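Local coordinates for protein alcohol dehydrogenase (Aeropyrum pernix, PDB 1H2B) that probably catalyses the NAD-dependent, reversible oxidation of alcohols to aldehydes or ketones as a zinc-containing, medium-chain alcohol dehydrogenase of a hyperthermophilic archaeon, at residues L290-P293 and T294-I298. Sequence-based numbering, arbitrary orientation.
Sequences LRFP and TIRVI. With NAJ (nicotinamide-adenine-dinucleotide (acidic form)), chain I.
Phe292 lays its ring against Arg296 and Val297 in the first turn of the following helix, brought there by a CG anti to the backbone N (chi1 -167°). A flat, apolar ring suits this buried place. Ring atom CE2 lies 3.5 Å from CB of Arg296, whose aliphatic root can pack there, and CD2 meets CG2 of Val297 at 3.6 Å, the branched residue presenting this methyl in the ring plane at the edge. Arg296 crosses the ring at about a right angle, its guanidinium plane turned 68° from the ring plane, and its NE approaches Phe292 CZ obliquely at 3.7 Å. Pro293 is tolerated at the N-cap because no helix hydrogen bond needs an N-H from it; its carbonyl accepts Val297 N at 3.1 Å, in the carbonyl plane, and a weak, bent bond from Arg296 N. The proline's CD also rests over one face of the phenyl ring. An alanine in place of Phe292 would probably open a gap beside this turn, leaving Val297 CG2 without its aromatic support. Tyr273 from a loop and Phe304 from strand 303-306 meet the same ring edge-to-face. This N-capped strand-to-helix junction belongs to the Rossmann-type, zinc-binding dehydrogenase part of the chain: strand 289-293 carries a sheet across the subunit interface, Thr294 OG1 is hydrogen-bonded to Gly288 O and Gly287 N of the second subunit, and helix 294-300 brings Ile298 against the nicotinamide amide of the cofactor held there.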
# COMPACT_ATOMS: atom_id res chain seq x y z
N LEU B 290 -15.72 19.03 12.93
CA LEU B 290 -15.46 19.11 11.48
C LEU B 290 -16.76 19.46 10.78
O LEU B 290 -17.78 18.88 11.13
CB LEU B 290 -14.81 17.77 11.04
CG LEU B 290 -14.46 17.49 9.58
CD1 LEU B 290 -13.36 18.41 9.09
CD2 LEU B 290 -13.98 16.04 9.48
N ARG B 291 -16.77 20.43 9.84
CA ARG B 291 -17.96 20.82 9.07
C ARG B 291 -17.58 21.25 7.67
O ARG B 291 -16.98 22.33 7.45
CB ARG B 291 -18.79 21.96 9.68
CG ARG B 291 -18.20 22.68 10.88
CD ARG B 291 -19.24 23.27 11.82
NE ARG B 291 -19.41 22.55 13.09
CZ ARG B 291 -20.50 21.85 13.42
NH1 ARG B 291 -21.52 21.77 12.59
NH2 ARG B 291 -20.57 21.22 14.60
N PHE B 292 -17.88 20.41 6.70
CA PHE B 292 -17.37 20.65 5.36
C PHE B 292 -18.37 20.12 4.35
O PHE B 292 -18.92 19.04 4.57
CB PHE B 292 -16.01 19.95 5.20
CG PHE B 292 -15.24 20.36 3.99
CD1 PHE B 292 -14.61 21.60 3.92
CD2 PHE B 292 -15.06 19.48 2.93
CE1 PHE B 292 -13.84 21.98 2.81
CE2 PHE B 292 -14.27 19.84 1.85
CZ PHE B 292 -13.67 21.07 1.77
N PRO B 293 -18.66 20.82 3.26
CA PRO B 293 -19.67 20.31 2.31
C PRO B 293 -19.23 19.01 1.59
O PRO B 293 -18.10 18.92 1.07
CB PRO B 293 -19.81 21.46 1.28
CG PRO B 293 -19.09 22.63 1.85
CD PRO B 293 -18.13 22.14 2.88
N THR B 294 -20.10 18.01 1.57
CA THR B 294 -19.71 16.80 0.80
C THR B 294 -19.48 17.02 -0.68
O THR B 294 -18.74 16.28 -1.30
CB THR B 294 -20.69 15.62 1.03
OG1 THR B 294 -22.02 16.03 0.70
CG2 THR B 294 -20.68 15.15 2.51
N ILE B 295 -20.14 18.01 -1.29
CA ILE B 295 -19.87 18.27 -2.69
C ILE B 295 -18.40 18.62 -2.93
O ILE B 295 -17.85 18.28 -3.97
CB ILE B 295 -20.86 19.33 -3.29
CG1 ILE B 295 -20.75 19.33 -4.82
CG2 ILE B 295 -20.61 20.72 -2.67
CD1 ILE B 295 -21.90 20.08 -5.56
N ARG B 296 -17.76 19.29 -1.95
CA ARG B 296 -16.34 19.58 -2.02
C ARG B 296 -15.50 18.36 -1.71
O ARG B 296 -14.43 18.19 -2.32
CB ARG B 296 -15.95 20.73 -1.09
CG ARG B 296 -16.56 22.03 -1.62
CD ARG B 296 -15.97 23.25 -0.99
NE ARG B 296 -14.51 23.24 -1.11
CZ ARG B 296 -13.79 24.28 -1.51
NH1 ARG B 296 -14.40 25.41 -1.83
NH2 ARG B 296 -12.47 24.18 -1.57
N VAL B 297 -15.97 17.53 -0.77
CA VAL B 297 -15.27 16.25 -0.46
C VAL B 297 -15.13 15.41 -1.73
O VAL B 297 -14.01 14.95 -2.06
CB VAL B 297 -16.01 15.42 0.58
CG1 VAL B 297 -15.23 14.12 0.81
CG2 VAL B 297 -16.04 16.19 1.93
N ILE B 298 -16.20 15.29 -2.50
CA ILE B 298 -16.09 14.44 -3.70
C ILE B 298 -15.49 15.19 -4.87
O ILE B 298 -14.70 14.62 -5.61
CB ILE B 298 -17.47 13.76 -4.02
CG1 ILE B 298 -18.52 14.75 -4.52
CG2 ILE B 298 -17.98 12.99 -2.77
CD1 ILE B 298 -18.62 14.77 -6.07
PA NAJ I . -30.36 7.30 -6.39
O1A NAJ I . -31.43 8.34 -6.24
O2A NAJ I . -30.50 6.22 -7.47
O5B NAJ I . -30.18 6.43 -5.06
C5B NAJ I . -30.26 7.00 -3.75
C4B NAJ I . -30.69 5.85 -2.87
O4B NAJ I . -30.59 6.30 -1.50
C3B NAJ I . -32.12 5.36 -3.13
O3B NAJ I . -32.18 3.93 -3.26
C2B NAJ I . -32.79 5.89 -1.87
O2B NAJ I . -33.98 5.18 -1.51
C1B NAJ I . -31.70 5.78 -0.80
N9A NAJ I . -31.91 6.62 0.38
C8A NAJ I . -32.51 7.88 0.51
N7A NAJ I . -32.44 8.29 1.81
C5A NAJ I . -31.81 7.30 2.51
C6A NAJ I . -31.47 7.15 3.83
N6A NAJ I . -31.78 8.06 4.77
N1A NAJ I . -30.76 6.04 4.21
C2A NAJ I . -30.45 5.03 3.31
N3A NAJ I . -30.82 5.17 2.02
C4A NAJ I . -31.49 6.29 1.63
O3 NAJ I . -29.00 8.10 -6.56
PN NAJ I . -27.68 7.72 -7.41
O1N NAJ I . -27.81 8.18 -8.78
O2N NAJ I . -27.32 6.31 -7.14
O5D NAJ I . -26.64 8.74 -6.73
C5D NAJ I . -26.28 8.52 -5.37
C4D NAJ I . -25.52 9.73 -4.85
O4D NAJ I . -24.21 9.72 -5.45
C3D NAJ I . -26.13 11.07 -5.26
O3D NAJ I . -25.78 12.04 -4.26
C2D NAJ I . -25.39 11.39 -6.57
O2D NAJ I . -25.38 12.75 -6.93
C1D NAJ I . -23.99 10.91 -6.15
N1N NAJ I . -22.99 10.68 -7.20
C2N NAJ I . -21.69 10.81 -6.81
C3N NAJ I . -20.68 10.54 -7.72
C7N NAJ I . -19.25 10.74 -7.32
O7N NAJ I . -18.35 10.54 -8.29
N7N NAJ I . -18.83 11.01 -6.08
C4N NAJ I . -20.95 10.11 -9.06
C5N NAJ I . -22.32 9.83 -9.33
C6N NAJ I . -23.31 10.15 -8.42